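Local coordinates for concanavalin A-like lectin protein kinase family protein (Theobroma cacao, PDB 6CTH) that probably transfers phosphate from ATP to protein substrates as a plant lectin-receptor-type kinase, its ATP cleft here filled by an oxindole inhibitor, at residues 17-31 against 44-58. Numbering follows the deposited sequence.
Sequences FNAENKLGEGGFGSV and AVKKVSRASKQGIKE. With FE7 (N-{(3Z)-2-oxo-3-[phenyl({4-[(piperidin-1-yl)methyl]phenyl}amino)methylidene]-2,3-dihydro-1H-indol-5-yl}ethanesulfonamide), chain B.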
loop_
_atom_site.group_PDB
_atom_site.type_symbol
_atom_site.label_atom_id
_atom_site.label_comp_id
_atom_site.label_asym_id
_atom_site.label_seq_id
_atom_site.Cartn_x
_atom_site.Cartn_y
_atom_site.Cartn_z
ATOM N N PHE A 17 13.685 -14.388 18.183
ATOM C CA PHE A 17 12.373 -13.869 17.809
ATOM C C PHE A 17 11.445 -13.670 19.002
ATOM O O PHE A 17 10.295 -14.125 19.013
ATOM C CB PHE A 17 11.765 -14.800 16.758
ATOM C CG PHE A 17 12.662 -14.999 15.582
ATOM C CD1 PHE A 17 12.718 -14.039 14.580
ATOM C CD2 PHE A 17 13.497 -16.118 15.511
ATOM C CE1 PHE A 17 13.579 -14.201 13.507
ATOM C CE2 PHE A 17 14.355 -16.291 14.439
ATOM C CZ PHE A 17 14.398 -15.323 13.436
ATOM N N ASN A 18 11.984 -12.991 20.011
ATOM C CA ASN A 18 11.302 -12.777 21.284
ATOM C C ASN A 18 10.094 -11.908 21.008
ATOM O O ASN A 18 10.140 -10.943 20.190
ATOM C CB ASN A 18 12.212 -12.061 22.283
ATOM C CG ASN A 18 11.659 -12.061 23.697
ATOM O OD1 ASN A 18 10.720 -11.319 23.983
ATOM N ND2 ASN A 18 12.272 -12.856 24.600
ATOM N N ALA A 19 9.006 -12.186 21.720
ATOM C CA ALA A 19 7.810 -11.448 21.524
ATOM C C ALA A 19 7.952 -9.944 21.787
ATOM O O ALA A 19 7.278 -9.140 21.121
ATOM C CB ALA A 19 6.650 -12.049 22.360
ATOM N N GLU A 20 8.828 -9.571 22.710
ATOM C CA GLU A 20 9.074 -8.171 23.000
ATOM C C GLU A 20 9.685 -7.462 21.773
ATOM O O GLU A 20 9.600 -6.243 21.665
ATOM C CB GLU A 20 9.980 -7.974 24.221
ATOM C CG GLU A 20 9.318 -8.347 25.552
ATOM C CD GLU A 20 10.211 -8.160 26.777
ATOM O OE1 GLU A 20 10.092 -9.004 27.718
ATOM O OE2 GLU A 20 11.059 -7.196 26.791
ATOM N N ASN A 21 10.280 -8.221 20.854
ATOM C CA ASN A 21 10.848 -7.606 19.631
ATOM C C ASN A 21 9.907 -7.636 18.418
ATOM O O ASN A 21 10.290 -7.180 17.347
ATOM C CB ASN A 21 12.173 -8.273 19.275
ATOM C CG ASN A 21 13.222 -8.056 20.344
ATOM O OD1 ASN A 21 13.245 -7.015 21.023
ATOM N ND2 ASN A 21 14.126 -9.019 20.474
ATOM N N LYS A 22 8.674 -8.114 18.569
ATOM C CA LYS A 22 7.726 -8.131 17.466
ATOM C C LYS A 22 7.284 -6.701 17.139
ATOM O O LYS A 22 6.880 -5.943 18.031
ATOM C CB LYS A 22 6.496 -8.978 17.807
ATOM N N LEU A 23 7.405 -6.318 15.857
ATOM C CA LEU A 23 6.986 -5.021 15.391
ATOM C C LEU A 23 5.567 -5.064 14.868
ATOM O O LEU A 23 4.843 -4.082 14.963
ATOM C CB LEU A 23 7.939 -4.516 14.280
ATOM C CG LEU A 23 9.354 -4.187 14.762
ATOM C CD1 LEU A 23 10.307 -3.987 13.573
ATOM C CD2 LEU A 23 9.344 -2.965 15.679
ATOM N N GLY A 24 5.173 -6.207 14.318
ATOM C CA GLY A 24 3.815 -6.356 13.764
ATOM C C GLY A 24 3.726 -7.597 12.902
ATOM O O GLY A 24 4.659 -8.392 12.807
ATOM N N GLU A 25 2.546 -7.794 12.335
ATOM C CA GLU A 25 2.307 -8.866 11.404
ATOM C C GLU A 25 2.483 -8.309 10.018
ATOM O O GLU A 25 1.775 -7.385 9.636
ATOM C CB GLU A 25 0.866 -9.390 11.534
ATOM C CG GLU A 25 0.594 -10.004 12.906
ATOM C CD GLU A 25 1.557 -11.084 13.310
ATOM O OE1 GLU A 25 2.069 -11.810 12.416
ATOM O OE2 GLU A 25 1.793 -11.233 14.545
ATOM N N GLY A 26 3.370 -8.932 9.272
ATOM C CA GLY A 26 3.507 -8.721 7.829
ATOM C C GLY A 26 2.475 -9.559 7.093
ATOM O O GLY A 26 1.613 -10.244 7.719
ATOM N N GLY A 27 2.529 -9.525 5.774
ATOM C CA GLY A 27 1.563 -10.263 4.982
ATOM C C GLY A 27 1.608 -11.779 5.082
ATOM O O GLY A 27 0.600 -12.452 4.888
ATOM N N PHE A 28 2.780 -12.331 5.345
ATOM C CA PHE A 28 2.967 -13.781 5.349
ATOM C C PHE A 28 4.013 -14.169 6.396
ATOM O O PHE A 28 4.786 -15.141 6.217
ATOM C CB PHE A 28 3.278 -14.280 3.917
ATOM C CG PHE A 28 4.471 -13.606 3.257
ATOM C CD1 PHE A 28 5.766 -14.108 3.432
ATOM C CD2 PHE A 28 4.298 -12.490 2.424
ATOM C CE1 PHE A 28 6.861 -13.501 2.812
ATOM C CE2 PHE A 28 5.390 -11.889 1.787
ATOM C CZ PHE A 28 6.674 -12.392 1.986
ATOM N N GLY A 29 3.977 -13.455 7.534
ATOM C CA GLY A 29 4.852 -13.735 8.680
ATOM C C GLY A 29 4.901 -12.545 9.635
ATOM O O GLY A 29 4.446 -11.445 9.315
ATOM N N SER A 30 5.408 -12.772 10.817
ATOM C CA SER A 30 5.630 -11.721 11.795
ATOM C C SER A 30 6.944 -11.009 11.497
ATOM O O SER A 30 7.913 -11.643 11.069
ATOM C CB SER A 30 5.717 -12.330 13.187
ATOM O OG SER A 30 4.420 -12.791 13.581
ATOM N N VAL A 31 7.001 -9.727 11.810
ATOM C CA VAL A 31 8.240 -8.948 11.635
ATOM C C VAL A 31 8.794 -8.559 13.007
ATOM O O VAL A 31 8.049 -8.050 13.880
ATOM C CB VAL A 31 7.969 -7.690 10.805
ATOM C CG1 VAL A 31 9.263 -6.928 10.508
ATOM C CG2 VAL A 31 7.246 -8.058 9.502
ATOM N N ALA A 44 14.870 -4.906 10.361
ATOM C CA ALA A 44 13.552 -5.540 10.508
ATOM C C ALA A 44 13.623 -6.910 9.856
ATOM O O ALA A 44 14.015 -7.027 8.688
ATOM C CB ALA A 44 12.481 -4.693 9.863
ATOM N N VAL A 45 13.280 -7.955 10.605
ATOM C CA VAL A 45 13.419 -9.319 10.137
ATOM C C VAL A 45 12.012 -9.897 10.070
ATOM O O VAL A 45 11.339 -9.960 11.099
ATOM C CB VAL A 45 14.264 -10.150 11.098
ATOM C CG1 VAL A 45 14.395 -11.600 10.634
ATOM C CG2 VAL A 45 15.646 -9.509 11.279
ATOM N N LYS A 46 11.601 -10.319 8.883
ATOM C CA LYS A 46 10.349 -11.038 8.690
ATOM C C LYS A 46 10.591 -12.540 8.696
ATOM O O LYS A 46 11.336 -13.070 7.867
ATOM C CB LYS A 46 9.707 -10.600 7.385
ATOM C CG LYS A 46 8.359 -11.268 7.132
ATOM C CD LYS A 46 7.602 -10.609 6.003
ATOM C CE LYS A 46 6.172 -11.132 5.932
ATOM N NZ LYS A 46 5.422 -10.318 4.962
ATOM N N LYS A 47 9.961 -13.220 9.661
ATOM C CA LYS A 47 9.994 -14.649 9.783
ATOM C C LYS A 47 8.764 -15.235 9.101
ATOM O O LYS A 47 7.628 -14.994 9.536
ATOM C CB LYS A 47 9.997 -15.020 11.258
ATOM C CG LYS A 47 10.138 -16.509 11.508
ATOM C CD LYS A 47 10.405 -16.731 12.981
ATOM C CE LYS A 47 10.682 -18.202 13.256
ATOM N NZ LYS A 47 9.456 -19.046 13.161
ATOM N N VAL A 48 8.986 -15.992 8.039
ATOM C CA VAL A 48 7.902 -16.500 7.235
ATOM C C VAL A 48 7.170 -17.618 7.947
ATOM O O VAL A 48 7.754 -18.441 8.652
ATOM C CB VAL A 48 8.398 -16.954 5.864
ATOM C CG1 VAL A 48 7.340 -17.697 5.070
ATOM C CG2 VAL A 48 8.922 -15.735 5.099
ATOM N N SER A 49 5.862 -17.568 7.776
ATOM C CA SER A 49 4.938 -18.515 8.338
ATOM C C SER A 49 4.848 -19.694 7.350
ATOM O O SER A 49 4.510 -19.496 6.177
ATOM C CB SER A 49 3.574 -17.828 8.508
ATOM O OG SER A 49 2.583 -18.790 8.800
ATOM N N ARG A 50 5.142 -20.904 7.820
ATOM C CA ARG A 50 4.985 -22.139 7.018
ATOM C C ARG A 50 3.643 -22.840 7.283
ATOM O O ARG A 50 3.523 -24.044 7.029
ATOM C CB ARG A 50 6.135 -23.130 7.325
ATOM N N ALA A 51 2.646 -22.092 7.775
ATOM C CA ALA A 51 1.395 -22.668 8.317
ATOM C C ALA A 51 0.392 -23.009 7.195
ATOM O O ALA A 51 -0.494 -23.853 7.389
ATOM C CB ALA A 51 0.766 -21.721 9.344
ATOM N N SER A 52 0.509 -22.310 6.054
ATOM C CA SER A 52 0.046 -22.826 4.759
ATOM C C SER A 52 1.255 -22.975 3.798
ATOM O O SER A 52 2.392 -22.533 4.085
ATOM C CB SER A 52 -1.077 -21.959 4.153
ATOM O OG SER A 52 -0.643 -20.687 3.718
ATOM N N LYS A 53 0.986 -23.642 2.676
ATOM C CA LYS A 53 1.934 -23.723 1.577
ATOM C C LYS A 53 2.145 -22.332 0.949
ATOM O O LYS A 53 3.189 -22.109 0.340
ATOM C CB LYS A 53 1.455 -24.726 0.515
ATOM N N GLN A 54 1.180 -21.410 1.120
ATOM C CA GLN A 54 1.272 -20.055 0.544
ATOM C C GLN A 54 2.433 -19.211 1.109
ATOM O O GLN A 54 2.968 -18.365 0.386
ATOM C CB GLN A 54 -0.060 -19.271 0.657
ATOM C CG GLN A 54 -1.259 -19.862 -0.105
ATOM C CD GLN A 54 -1.072 -19.896 -1.627
ATOM O OE1 GLN A 54 -0.395 -19.045 -2.213
ATOM N NE2 GLN A 54 -1.662 -20.903 -2.271
ATOM N N GLY A 55 2.797 -19.428 2.377
ATOM C CA GLY A 55 4.023 -18.855 2.969
ATOM C C GLY A 55 5.274 -18.932 2.093
ATOM O O GLY A 55 5.909 -17.865 1.781
ATOM N N ILE A 56 5.637 -20.159 1.683
ATOM C CA ILE A 56 6.827 -20.359 0.791
ATOM C C ILE A 56 6.629 -19.779 -0.617
ATOM O O ILE A 56 7.599 -19.301 -1.223
ATOM C CB ILE A 56 7.374 -21.841 0.708
ATOM C CG1 ILE A 56 8.665 -21.901 -0.160
ATOM C CG2 ILE A 56 6.347 -22.820 0.151
ATOM C CD1 ILE A 56 9.613 -23.071 0.121
ATOM N N LYS A 57 5.397 -19.808 -1.127
ATOM C CA LYS A 57 5.104 -19.197 -2.406
ATOM C C LYS A 57 5.307 -17.667 -2.307
ATOM O O LYS A 57 5.913 -17.067 -3.218
ATOM C CB LYS A 57 3.681 -19.544 -2.867
ATOM N N GLU A 58 4.846 -17.052 -1.211
ATOM C CA GLU A 58 4.967 -15.596 -1.055
ATOM C C GLU A 58 6.403 -15.186 -0.783
ATOM O O GLU A 58 6.844 -14.191 -1.337
ATOM C CB GLU A 58 4.034 -14.988 -0.010
ATOM C CG GLU A 58 2.561 -15.055 -0.410
ATOM C CD GLU A 58 1.688 -14.033 0.294
ATOM O OE1 GLU A 58 1.782 -12.806 0.062
ATOM O OE2 GLU A 58 0.837 -14.442 1.104
HETATM C C4 FE7 B . 8.626 -3.333 8.174
HETATM C C14 FE7 B . 4.000 -4.131 10.370
HETATM C C5 FE7 B . 9.858 -3.212 7.506
HETATM C C6 FE7 B . 10.093 -3.840 6.295
HETATM C C11 FE7 B . 6.503 -2.924 10.454
HETATM C C7 FE7 B . 9.076 -4.580 5.720
HETATM C C8 FE7 B . 10.095 -1.970 9.383
HETATM C C9 FE7 B . 8.732 -2.561 9.402
HETATM C C10 FE7 B . 7.838 -2.301 10.417
HETATM C C12 FE7 B . 6.370 -4.293 10.651
HETATM C C13 FE7 B . 5.124 -4.890 10.606
HETATM N N1 FE7 B . 10.694 -2.395 8.246
HETATM N N2 FE7 B . 8.170 -1.384 11.336
HETATM C C3 FE7 B . 7.607 -4.067 7.570
HETATM N N3 FE7 B . 6.345 0.090 17.331
HETATM O O2 FE7 B . 10.602 -1.242 10.228
HETATM C C2 FE7 B . 7.827 -4.662 6.328
HETATM N N FE7 B . 6.784 -5.297 5.592
HETATM S S FE7 B . 5.218 -5.494 5.954
HETATM O O FE7 B . 5.041 -5.336 7.362
HETATM O O1 FE7 B . 4.792 -6.703 5.323
HETATM C C1 FE7 B . 4.586 -4.095 5.090
HETATM C C FE7 B . 5.268 -4.045 3.745
HETATM C C16 FE7 B . 5.361 -2.168 10.225
HETATM C C15 FE7 B . 4.118 -2.773 10.181
HETATM C C17 FE7 B . 7.569 -0.919 12.527
HETATM C C22 FE7 B . 6.396 -1.465 13.027
HETATM C C21 FE7 B . 5.823 -0.948 14.175
HETATM C C20 FE7 B . 6.400 0.119 14.844
HETATM C C19 FE7 B . 7.568 0.661 14.335
HETATM C C18 FE7 B . 8.154 0.149 13.192
HETATM C C23 FE7 B . 5.780 0.670 16.106
HETATM C C28 FE7 B . 5.822 0.761 18.522
HETATM C C27 FE7 B . 6.471 0.238 19.782
HETATM C C26 FE7 B . 6.293 -1.260 19.906
HETATM C C25 FE7 B . 6.715 -1.961 18.630
HETATM C C24 FE7 B . 6.048 -1.340 17.425
HETATM O O HOH W 1 -0.611 -12.932 2.594
HETATM O O HOH W 2 6.055 -16.093 11.419
#
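Lys47 N donates to Ser30 O over 2.9 Å, and Ser49 N reaches Phe28 O over 3.1 Å in an almost straight bond (174° at the hydrogen). The first bond pairs strand 29-31 with the antiparallel strand 44-48; the second holds the carbonyl of the turn residue Phe28 to the loop just beyond that strand. A bridging water links Gly27 O to Glu58 OE2, and so joins the turn to helix 54-66.

The Phe28 ring is sandwiched between an ammonium on one face and a methylene on the other. Lys46, extended throughout, lays NZ over one face, 3.6 Å from the ring centroid, a cation-pi contact; its CE lies over the same face. Against the opposite face comes Glu58 CB, 3.6 Å from the centroid, while Val48 CG2 meets the ring edge. With CG between the backbone N and carbonyl carbon (chi1 56°), the ring is directed toward segment 44-58, where Lys46 and Glu58 take its two faces.

Farther out, Lys47 CD sits centrally over the Phe17 ring, 3.8 Å from its centroid, and Val45 CG1 packs in plane at its edge. Val31 CG1 touches Ala44 CB 4.0 Å away, and both residues border the inhibitor, which is hydrogen-bonded to Met94 N and Glu92 O. The GEGGFGSV sequence folded over the strand lysine is the glycine-rich loop of the protein kinase N-lobe, the roof of the ATP pocket.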